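Local coordinates for hyaluronidase (PDB 4UFQ), which degrades hyaluronan as a bacterial hyaluronidase, probably by hydrolysing its N-acetylglucosaminide linkages, at the interface of chains A and B. Coordinates in Å, arbitrary orientation; residue numbers count along the deposited sequence, not the author numbering. Chains: chain A/B, Hyaluronidase.

Contact 1: the interface of chains A and B. Residues chain A 82-83, 85, 89-94; chain B 70-75, 77.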
loop_
_atom_site.group_PDB
_atom_site.type_symbol
_atom_site.label_atom_id
_atom_site.label_comp_id
_atom_site.label_asym_id
_atom_site.label_seq_id
_atom_site.Cartn_x
_atom_site.Cartn_y
_atom_site.Cartn_z
ATOM N N HIS A 82 1.769 1.713 -15.555
ATOM C CA HIS A 82 2.995 2.413 -15.924
ATOM C C HIS A 82 3.674 1.644 -17.050
ATOM O O HIS A 82 4.049 0.472 -16.882
ATOM C CB HIS A 82 3.946 2.571 -14.735
ATOM C CG HIS A 82 5.231 3.239 -15.098
ATOM N ND1 HIS A 82 6.352 2.530 -15.471
ATOM C CD2 HIS A 82 5.565 4.548 -15.195
ATOM C CE1 HIS A 82 7.326 3.372 -15.762
ATOM N NE2 HIS A 82 6.874 4.606 -15.608
ATOM N N ARG A 83 3.829 2.314 -18.188
ATOM C CA ARG A 83 4.497 1.746 -19.348
ATOM C C ARG A 83 5.989 2.024 -19.216
ATOM O O ARG A 83 6.447 3.156 -19.387
ATOM C CB ARG A 83 3.910 2.337 -20.644
ATOM C CG ARG A 83 2.379 2.367 -20.615
ATOM C CD ARG A 83 1.735 2.746 -21.939
ATOM N NE ARG A 83 2.280 3.965 -22.527
ATOM C CZ ARG A 83 1.837 5.196 -22.289
ATOM N NH1 ARG A 83 0.835 5.407 -21.447
ATOM N NH2 ARG A 83 2.411 6.226 -22.902
ATOM N N TYR A 85 10.374 0.884 -19.331
ATOM C CA TYR A 85 11.459 0.906 -20.305
ATOM C C TYR A 85 12.377 -0.294 -20.098
ATOM O O TYR A 85 12.767 -0.615 -18.966
ATOM C CB TYR A 85 12.243 2.220 -20.184
ATOM C CG TYR A 85 11.403 3.429 -20.498
ATOM C CD1 TYR A 85 10.528 3.940 -19.556
ATOM C CD2 TYR A 85 11.469 4.048 -21.738
ATOM C CE1 TYR A 85 9.740 5.031 -19.832
ATOM C CE2 TYR A 85 10.685 5.151 -22.025
ATOM C CZ TYR A 85 9.824 5.638 -21.066
ATOM O OH TYR A 85 9.029 6.726 -21.318
ATOM N N SER A 89 15.590 2.619 -17.401
ATOM C CA SER A 89 15.781 4.060 -17.262
ATOM C C SER A 89 14.646 4.713 -16.468
ATOM O O SER A 89 14.588 5.937 -16.360
ATOM C CB SER A 89 15.912 4.718 -18.642
ATOM O OG SER A 89 14.736 4.546 -19.417
ATOM N N ASP A 90 13.755 3.895 -15.909
ATOM C CA ASP A 90 12.663 4.398 -15.083
ATOM C C ASP A 90 12.817 4.032 -13.603
ATOM O O ASP A 90 11.832 3.881 -12.882
ATOM C CB ASP A 90 11.328 3.887 -15.613
ATOM C CG ASP A 90 11.307 2.391 -15.819
ATOM O OD1 ASP A 90 12.299 1.694 -15.484
ATOM O OD2 ASP A 90 10.268 1.911 -16.314
ATOM N N LYS A 91 14.054 3.932 -13.138
ATOM C CA LYS A 91 14.302 3.487 -11.773
ATOM C C LYS A 91 13.785 4.483 -10.732
ATOM O O LYS A 91 13.521 4.108 -9.572
ATOM C CB LYS A 91 15.796 3.169 -11.563
ATOM C CG LYS A 91 16.748 4.354 -11.526
ATOM C CD LYS A 91 18.117 3.891 -11.020
ATOM C CE LYS A 91 19.233 4.887 -11.311
ATOM N NZ LYS A 91 19.241 6.043 -10.372
ATOM N N ASP A 92 13.603 5.744 -11.136
ATOM C CA ASP A 92 13.044 6.748 -10.221
ATOM C C ASP A 92 11.527 6.977 -10.390
ATOM O O ASP A 92 10.937 7.805 -9.693
ATOM C CB ASP A 92 13.790 8.075 -10.359
ATOM C CG ASP A 92 15.246 7.972 -9.927
ATOM O OD1 ASP A 92 15.553 7.143 -9.046
ATOM O OD2 ASP A 92 16.083 8.724 -10.466
ATOM N N ALA A 93 10.897 6.219 -11.279
ATOM C CA ALA A 93 9.460 6.338 -11.488
ATOM C C ALA A 93 8.676 5.415 -10.546
ATOM O O ALA A 93 9.236 4.512 -9.904
ATOM C CB ALA A 93 9.115 6.023 -12.937
ATOM N N ALA A 94 7.370 5.652 -10.462
ATOM C CA ALA A 94 6.488 4.822 -9.673
ATOM C C ALA A 94 5.112 4.837 -10.317
ATOM O O ALA A 94 4.819 5.720 -11.121
ATOM C CB ALA A 94 6.415 5.328 -8.227
ATOM N N GLY B 70 0.506 5.982 -17.902
ATOM C CA GLY B 70 1.608 6.908 -18.097
ATOM C C GLY B 70 2.883 6.177 -18.452
ATOM O O GLY B 70 2.953 4.952 -18.363
ATOM N N THR B 71 3.898 6.932 -18.857
ATOM C CA THR B 71 5.181 6.339 -19.214
ATOM C C THR B 71 6.359 7.136 -18.640
ATOM O O THR B 71 7.356 7.381 -19.312
ATOM C CB THR B 71 5.291 6.192 -20.737
ATOM O OG1 THR B 71 6.496 5.489 -21.074
ATOM C CG2 THR B 71 5.253 7.562 -21.449
ATOM N N GLU B 72 6.239 7.495 -17.367
ATOM C CA GLU B 72 7.198 8.367 -16.690
ATOM C C GLU B 72 8.571 7.723 -16.495
ATOM O O GLU B 72 8.678 6.526 -16.205
ATOM C CB GLU B 72 6.642 8.747 -15.315
ATOM C CG GLU B 72 5.334 9.552 -15.364
ATOM C CD GLU B 72 4.087 8.705 -15.567
ATOM O OE1 GLU B 72 4.178 7.459 -15.560
ATOM O OE2 GLU B 72 2.999 9.291 -15.730
ATOM N N THR B 73 9.624 8.525 -16.591
ATOM C CA THR B 73 10.963 8.022 -16.302
ATOM C C THR B 73 11.409 8.303 -14.870
ATOM O O THR B 73 12.248 7.580 -14.342
ATOM C CB THR B 73 12.007 8.596 -17.273
ATOM O OG1 THR B 73 11.912 10.024 -17.299
ATOM C CG2 THR B 73 11.793 8.037 -18.682
ATOM N N ALA B 74 10.849 9.324 -14.221
ATOM C CA ALA B 74 11.331 9.698 -12.890
ATOM C C ALA B 74 10.283 10.318 -11.977
ATOM O O ALA B 74 10.630 11.012 -11.023
ATOM C CB ALA B 74 12.525 10.636 -13.021
ATOM N N ARG B 75 9.013 10.043 -12.259
ATOM C CA ARG B 75 7.915 10.570 -11.456
ATOM C C ARG B 75 6.850 9.506 -11.283
ATOM O O ARG B 75 6.904 8.463 -11.920
ATOM C CB ARG B 75 7.299 11.793 -12.134
ATOM C CG ARG B 75 8.266 12.945 -12.338
ATOM C CD ARG B 75 8.678 13.582 -11.021
ATOM N NE ARG B 75 9.567 14.726 -11.225
ATOM C CZ ARG B 75 10.897 14.661 -11.274
ATOM N NH1 ARG B 75 11.528 13.502 -11.128
ATOM N NH2 ARG B 75 11.602 15.765 -11.466
ATOM N N THR B 77 3.079 7.948 -11.747
ATOM C CA THR B 77 2.019 8.007 -12.765
ATOM C C THR B 77 0.814 8.780 -12.220
ATOM O O THR B 77 0.224 9.621 -12.916
ATOM C CB THR B 77 1.587 6.590 -13.259
ATOM O OG1 THR B 77 2.737 5.888 -13.754
ATOM C CG2 THR B 77 0.549 6.687 -14.370
HETATM O O HOH W 1 14.752 7.187 -13.434
#
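This patch belongs to the intertwined beta-helical trimer typical of phage-type (HylP) hyaluronidases, in which strands of neighbouring chains follow one another along a shared fibre. Backbone pairing sets the register: A:His82 and B:Gly70 form a parallel bridge, and A:Arg83 N points almost straight down the carbonyl axis of B:Gly70 O at 2.8 Å. Further along, A:Ala94 N donates to B:Arg75 O and B:Thr77 N to A:Ala94 O, both reached from above the carbonyl planes.

Hydrogen bonds from side chains bind the intervening B loop. With CG anti to its backbone N (chi1 178°), A:His82 projects its ring so that NE2 meets B:Glu72 O at 2.7 Å, in the ring plane and on a carbonyl lone pair. The B:Glu72 carboxylate folds back, bent at chi2 (81°), and lies nearly coplanar with the imidazole near CD2, while its OE1 accepts a 2.8 Å bond from B:Thr77 OG1. The carboxylate might favour a protonated imidazole. B:Thr71 OG1, anti to its backbone N, reaches both A:Arg83 O (2.9 Å) and the phenolic hydroxyl A:Tyr85 OH (2.8 Å); that hydroxyl in turn donates to B:Thr71 O at 2.7 Å.

Van der Waals contacts complete the patch: B:Thr73 CG2 touches A:Tyr85 CE1 at 3.8 Å, and B:Thr71 CB sits over the rim of the A:Arg83 guanidinium. Water 1 joins A:Ser89 O and A:Asp92 N to B:Thr73 O, 2.7 Å from the latter.

Contact 2: the interface of chains A and B. Residues chain A 191-192, 204, 206-208; chain B 177-179, 197, 199-202, 216-217.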
loop_
_atom_site.group_PDB
_atom_site.type_symbol
_atom_site.label_atom_id
_atom_site.label_comp_id
_atom_site.label_asym_id
_atom_site.label_seq_id
_atom_site.Cartn_x
_atom_site.Cartn_y
_atom_site.Cartn_z
ATOM N N GLY A 191 8.328 -29.149 8.978
ATOM C CA GLY A 191 9.123 -29.822 9.998
ATOM C C GLY A 191 9.646 -28.827 10.988
ATOM O O GLY A 191 9.056 -27.749 11.161
ATOM N N GLY A 192 10.757 -29.158 11.632
ATOM C CA GLY A 192 11.344 -28.291 12.631
ATOM C C GLY A 192 10.609 -28.377 13.947
ATOM O O GLY A 192 10.398 -29.471 14.483
ATOM N N TRP A 204 10.912 -25.512 23.691
ATOM C CA TRP A 204 10.857 -25.993 22.308
ATOM C C TRP A 204 10.148 -27.322 22.265
ATOM O O TRP A 204 10.476 -28.254 23.019
ATOM C CB TRP A 204 12.261 -26.234 21.763
ATOM C CG TRP A 204 12.419 -26.850 20.368
ATOM C CD1 TRP A 204 12.829 -28.120 20.072
ATOM C CD2 TRP A 204 12.289 -26.170 19.110
ATOM N NE1 TRP A 204 12.945 -28.273 18.721
ATOM C CE2 TRP A 204 12.617 -27.093 18.103
ATOM C CE3 TRP A 204 11.902 -24.884 18.743
ATOM C CZ2 TRP A 204 12.613 -26.754 16.754
ATOM C CZ3 TRP A 204 11.890 -24.555 17.409
ATOM C CH2 TRP A 204 12.213 -25.489 16.432
ATOM N N GLY A 206 9.873 -30.206 19.576
ATOM C CA GLY A 206 10.447 -30.694 18.337
ATOM C C GLY A 206 9.500 -31.540 17.517
ATOM O O GLY A 206 8.410 -31.950 17.968
ATOM N N SER A 207 9.943 -31.912 16.324
ATOM C CA SER A 207 9.050 -32.597 15.390
ATOM C C SER A 207 8.675 -33.990 15.843
ATOM O O SER A 207 7.671 -34.529 15.374
ATOM C CB SER A 207 9.644 -32.646 13.984
ATOM O OG SER A 207 10.865 -33.343 13.966
ATOM N N ASN A 208 9.478 -34.591 16.716
ATOM C CA ASN A 208 9.173 -35.923 17.215
ATOM C C ASN A 208 8.359 -35.851 18.501
ATOM O O ASN A 208 8.004 -36.880 19.078
ATOM C CB ASN A 208 10.441 -36.757 17.433
ATOM C CG ASN A 208 11.041 -37.255 16.132
ATOM O OD1 ASN A 208 10.338 -37.409 15.127
ATOM N ND2 ASN A 208 12.346 -37.516 16.146
ATOM N N ILE B 177 9.585 -22.760 13.544
ATOM C CA ILE B 177 10.767 -22.679 12.711
ATOM C C ILE B 177 10.863 -23.994 11.962
ATOM O O ILE B 177 11.043 -25.052 12.586
ATOM C CB ILE B 177 12.034 -22.443 13.552
ATOM C CG1 ILE B 177 11.897 -21.155 14.375
ATOM C CG2 ILE B 177 13.263 -22.383 12.634
ATOM C CD1 ILE B 177 13.028 -20.942 15.372
ATOM N N GLY B 178 10.731 -23.976 10.629
ATOM C CA GLY B 178 10.826 -25.186 9.834
ATOM C C GLY B 178 12.275 -25.610 9.713
ATOM O O GLY B 178 13.171 -24.804 9.975
ATOM N N ASN B 179 12.524 -26.854 9.323
ATOM C CA ASN B 179 13.915 -27.274 9.135
ATOM C C ASN B 179 14.570 -26.436 8.035
ATOM O O ASN B 179 13.981 -26.213 6.969
ATOM C CB ASN B 179 14.016 -28.737 8.734
ATOM C CG ASN B 179 13.648 -29.725 9.857
ATOM O OD1 ASN B 179 13.975 -29.514 11.031
ATOM N ND2 ASN B 179 12.946 -30.783 9.487
ATOM N N ALA B 197 16.370 -24.701 12.748
ATOM C CA ALA B 197 15.970 -26.071 13.006
ATOM C C ALA B 197 16.652 -27.024 12.032
ATOM O O ALA B 197 16.885 -26.703 10.864
ATOM C CB ALA B 197 14.424 -26.227 12.956
ATOM N N GLY B 199 16.626 -31.358 11.458
ATOM C CA GLY B 199 16.116 -32.661 11.851
ATOM C C GLY B 199 15.132 -32.574 13.000
ATOM O O GLY B 199 15.042 -33.519 13.780
ATOM N N GLY B 200 14.407 -31.466 13.124
ATOM C CA GLY B 200 13.422 -31.285 14.187
ATOM C C GLY B 200 13.977 -30.702 15.482
ATOM O O GLY B 200 13.222 -30.371 16.390
ATOM N N ALA B 201 15.300 -30.589 15.571
ATOM C CA ALA B 201 15.999 -30.026 16.738
ATOM C C ALA B 201 16.234 -28.536 16.533
ATOM O O ALA B 201 16.220 -28.053 15.387
ATOM C CB ALA B 201 17.316 -30.739 16.928
ATOM N N LEU B 202 16.464 -27.808 17.624
ATOM C CA LEU B 202 16.764 -26.384 17.583
ATOM C C LEU B 202 18.261 -26.184 17.825
ATOM O O LEU B 202 18.816 -26.729 18.803
ATOM C CB LEU B 202 15.933 -25.653 18.652
ATOM C CG LEU B 202 16.091 -24.133 18.666
ATOM C CD1 LEU B 202 15.509 -23.496 17.406
ATOM C CD2 LEU B 202 15.418 -23.576 19.941
ATOM N N PRO B 216 16.210 -31.141 21.526
ATOM C CA PRO B 216 16.033 -32.213 20.532
ATOM C C PRO B 216 14.688 -32.214 19.815
ATOM O O PRO B 216 13.711 -31.599 20.249
ATOM C CB PRO B 216 16.163 -33.486 21.374
ATOM C CG PRO B 216 15.715 -33.082 22.739
ATOM C CD PRO B 216 16.148 -31.646 22.903
ATOM N N ALA B 217 14.639 -32.920 18.697
ATOM C CA ALA B 217 13.378 -33.223 18.050
ATOM C C ALA B 217 12.488 -34.014 18.995
ATOM O O ALA B 217 11.267 -33.854 18.957
ATOM C CB ALA B 217 13.621 -34.024 16.790
ATOM O OXT ALA B 217 12.972 -34.828 19.803
HETATM O O HOH W 2 12.705 -30.542 22.577
HETATM O O HOH W 3 11.426 -32.240 11.385
#
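In the C-terminal part of the trimeric beta-fibre, the indole of A:Trp204, on strand 201-206, lies flat against B:Leu202 of the equivalent strand in the neighbouring chain. Its CG is anti to the backbone N (chi1 175°), and chi2 of -107° turns one face toward the partner. B:Leu202 CB sits over the centre of the fused rings, 3.7 Å from CE2 of A:Trp204, in a CH-pi contact with both rings, while its methyls reach toward the six-membered ring, CD1 lying 3.8 Å from A:Trp204 CZ3. At the edge, the indole N-H points to a lone pair of B:Gly200 O, with NE1 3.1 Å away, which fixes the rotation of the ring. An alanine in place of A:Trp204, without the indole N-H and face, would probably loosen the packing of the two strands and leave the B:Gly200 turn less firmly held.

B:Asn179 steadies the glycine turn, its OD1 accepting B:Gly200 N on a lone pair at 2.9 Å. Its ND2 binds water 3, which also contacts A:Gly192 N and the hydroxyl A:Ser207 OG. The poorly ordered A:Asn208 offers its N to the terminal carboxylate oxygen B:Ala217 O, and water 2 joins A:Trp204 O to B:Pro216 O. These contacts tie the carboxy-terminal ends together and probably help hold the trimer closed there.

Contact 3: the interface of chains A and B. Residues chain A 20-21, 23, 25-29; chain B 16-20.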
loop_
_atom_site.group_PDB
_atom_site.type_symbol
_atom_site.label_atom_id
_atom_site.label_comp_id
_atom_site.label_asym_id
_atom_site.label_seq_id
_atom_site.Cartn_x
_atom_site.Cartn_y
_atom_site.Cartn_z
ATOM N N SER A 20 -13.307 26.241 -21.237
ATOM C CA SER A 20 -12.962 26.791 -19.937
ATOM C C SER A 20 -14.183 27.323 -19.211
ATOM O O SER A 20 -15.122 27.829 -19.827
ATOM C CB SER A 20 -11.898 27.880 -20.068
ATOM O OG SER A 20 -12.417 29.020 -20.730
ATOM N N ALA A 21 -14.167 27.182 -17.895
ATOM C CA ALA A 21 -15.225 27.692 -17.045
ATOM C C ALA A 21 -14.619 28.156 -15.728
ATOM O O ALA A 21 -13.823 27.444 -15.118
ATOM C CB ALA A 21 -16.293 26.632 -16.809
ATOM N N THR A 23 -16.450 29.578 -12.481
ATOM C CA THR A 23 -17.854 29.672 -12.121
ATOM C C THR A 23 -18.134 29.316 -10.663
ATOM O O THR A 23 -17.258 28.815 -9.956
ATOM C CB THR A 23 -18.673 28.745 -13.050
ATOM O OG1 THR A 23 -20.066 28.823 -12.722
ATOM C CG2 THR A 23 -18.184 27.290 -12.930
ATOM N N LEU A 25 -21.122 27.614 -10.225
ATOM C CA LEU A 25 -21.836 26.375 -10.486
ATOM C C LEU A 25 -20.813 25.265 -10.548
ATOM O O LEU A 25 -19.610 25.524 -10.548
ATOM C CB LEU A 25 -22.551 26.433 -11.836
ATOM C CG LEU A 25 -23.482 27.617 -12.088
ATOM C CD1 LEU A 25 -24.137 27.455 -13.446
ATOM C CD2 LEU A 25 -24.514 27.719 -10.983
ATOM N N GLU A 26 -21.284 24.028 -10.611
ATOM C CA GLU A 26 -20.402 22.945 -10.997
ATOM C C GLU A 26 -19.980 23.199 -12.438
ATOM O O GLU A 26 -20.830 23.359 -13.316
ATOM C CB GLU A 26 -21.091 21.588 -10.872
ATOM C CG GLU A 26 -20.255 20.434 -11.425
ATOM C CD GLU A 26 -20.845 19.082 -11.104
ATOM O OE1 GLU A 26 -22.056 18.892 -11.343
ATOM O OE2 GLU A 26 -20.096 18.213 -10.602
ATOM N N ALA A 27 -18.672 23.248 -12.679
ATOM C CA ALA A 27 -18.149 23.628 -13.986
ATOM C C ALA A 27 -18.436 22.578 -15.057
ATOM O O ALA A 27 -18.631 22.921 -16.226
ATOM C CB ALA A 27 -16.649 23.918 -13.903
ATOM N N ALA A 28 -18.479 21.304 -14.672
ATOM C CA ALA A 28 -18.756 20.248 -15.641
ATOM C C ALA A 28 -19.555 19.072 -15.072
ATOM O O ALA A 28 -19.279 18.585 -13.977
ATOM C CB ALA A 28 -17.465 19.756 -16.261
ATOM N N PHE A 29 -20.550 18.629 -15.836
ATOM C CA PHE A 29 -21.303 17.416 -15.540
ATOM C C PHE A 29 -21.353 16.570 -16.809
ATOM O O PHE A 29 -22.012 16.933 -17.781
ATOM C CB PHE A 29 -22.713 17.750 -15.042
ATOM C CG PHE A 29 -23.543 16.537 -14.718
ATOM C CD1 PHE A 29 -23.486 15.953 -13.462
ATOM C CD2 PHE A 29 -24.383 15.982 -15.670
ATOM C CE1 PHE A 29 -24.251 14.835 -13.165
ATOM C CE2 PHE A 29 -25.147 14.870 -15.381
ATOM C CZ PHE A 29 -25.077 14.291 -14.127
ATOM N N ALA B 16 -17.659 29.237 -20.874
ATOM C CA ALA B 16 -19.055 29.177 -20.454
ATOM C C ALA B 16 -19.153 29.111 -18.935
ATOM O O ALA B 16 -18.147 28.967 -18.247
ATOM C CB ALA B 16 -19.759 27.974 -21.098
ATOM N N GLU B 17 -20.369 29.230 -18.414
ATOM C CA GLU B 17 -20.590 29.178 -16.970
ATOM C C GLU B 17 -20.570 27.731 -16.487
ATOM O O GLU B 17 -20.370 27.465 -15.301
ATOM C CB GLU B 17 -21.927 29.839 -16.598
ATOM C CG GLU B 17 -22.140 30.018 -15.093
ATOM C CD GLU B 17 -23.458 30.698 -14.745
ATOM O OE1 GLU B 17 -24.343 30.784 -15.621
ATOM O OE2 GLU B 17 -23.610 31.143 -13.585
ATOM N N ARG B 18 -20.770 26.802 -17.415
ATOM C CA ARG B 18 -20.887 25.387 -17.087
ATOM C C ARG B 18 -21.034 24.584 -18.373
ATOM O O ARG B 18 -21.628 25.062 -19.342
ATOM C CB ARG B 18 -22.114 25.173 -16.196
ATOM C CG ARG B 18 -22.591 23.733 -16.062
ATOM C CD ARG B 18 -23.753 23.660 -15.079
ATOM N NE ARG B 18 -24.526 22.428 -15.197
ATOM C CZ ARG B 18 -24.305 21.320 -14.493
ATOM N NH1 ARG B 18 -23.316 21.266 -13.605
ATOM N NH2 ARG B 18 -25.076 20.257 -14.680
ATOM N N PHE B 19 -20.498 23.369 -18.374
ATOM C CA PHE B 19 -20.667 22.426 -19.475
ATOM C C PHE B 19 -21.335 21.157 -18.977
ATOM O O PHE B 19 -20.895 20.565 -17.988
ATOM C CB PHE B 19 -19.320 22.064 -20.102
ATOM C CG PHE B 19 -18.536 23.246 -20.568
ATOM C CD1 PHE B 19 -18.832 23.850 -21.782
ATOM C CD2 PHE B 19 -17.518 23.773 -19.796
ATOM C CE1 PHE B 19 -18.110 24.944 -22.222
ATOM C CE2 PHE B 19 -16.793 24.866 -20.228
ATOM C CZ PHE B 19 -17.098 25.458 -21.447
ATOM N N SER B 20 -22.381 20.717 -19.661
ATOM C CA SER B 20 -23.063 19.494 -19.270
ATOM C C SER B 20 -23.443 18.655 -20.475
ATOM O O SER B 20 -23.754 19.178 -21.545
ATOM C CB SER B 20 -24.294 19.802 -18.419
ATOM O OG SER B 20 -25.293 20.451 -19.187
HETATM O O HOH W 4 -21.187 31.680 -12.156
#
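A parallel beta pairing near the amino-terminal end joins strand 28-32 of chain A to strand 18-23 of chain B. B:Phe19 N donates to A:Ala27 O, and A:Phe29 N returns a 2.9 Å bond nearly along the carbonyl axis of B:Phe19 O. Just before strand 18-23 of chain B, B:Ala16 N similarly approaches A:Ser20 O along its axis at 3.1 Å.

B:Arg18 lies across the A turn, its chain extended from CG to NE, with CG anti to the backbone N (chi1 165°). Its NH1 meets A:Glu26 O at 3.3 Å from above the carbonyl plane and also forms a long salt bridge of 3.5 Å to the carboxylate OE1 of A:Glu26. NH2 rests against A:Phe29 CB at 3.5 Å, the two side chains running alongside each other in the same direction.

A:Thr23 OG1, anti to its backbone N (chi1 -180°), donates to a lone pair of B:Glu17 O at 2.9 Å and accepts A:Leu25 N, so it positions its own turn as well as the partner. Water 4 links that hydroxyl to B:Glu17 OE2, and A:Leu25 CD1 packs against B:Glu17 CD at 3.6 Å. The edge of the B:Phe19 ring abuts the A:Ser20 backbone carbonyl. The contact joins neighbouring chains edge to edge and probably stabilises the amino-terminal end of the trimer.

The contacts are spread along one elongated A-B interface. The C-alpha centres of contact 1 and contact 3 are about 34 Å apart, those of contact 1 and contact 2 about 46 Å, and those of contact 2 and contact 3 about 70 Å, so contact 1 is the intermediate site. They share no residues, but strand 18-23 serves both chains in contact 3 and strand 201-206 both in contact 2, largely through different residues, although Ser20 appears on both sides of contact 3. Such unequal use suits a three-chain assembly whose subunits offer different surfaces to their two neighbours, and probably helps hold the fibre together at both ends and between them.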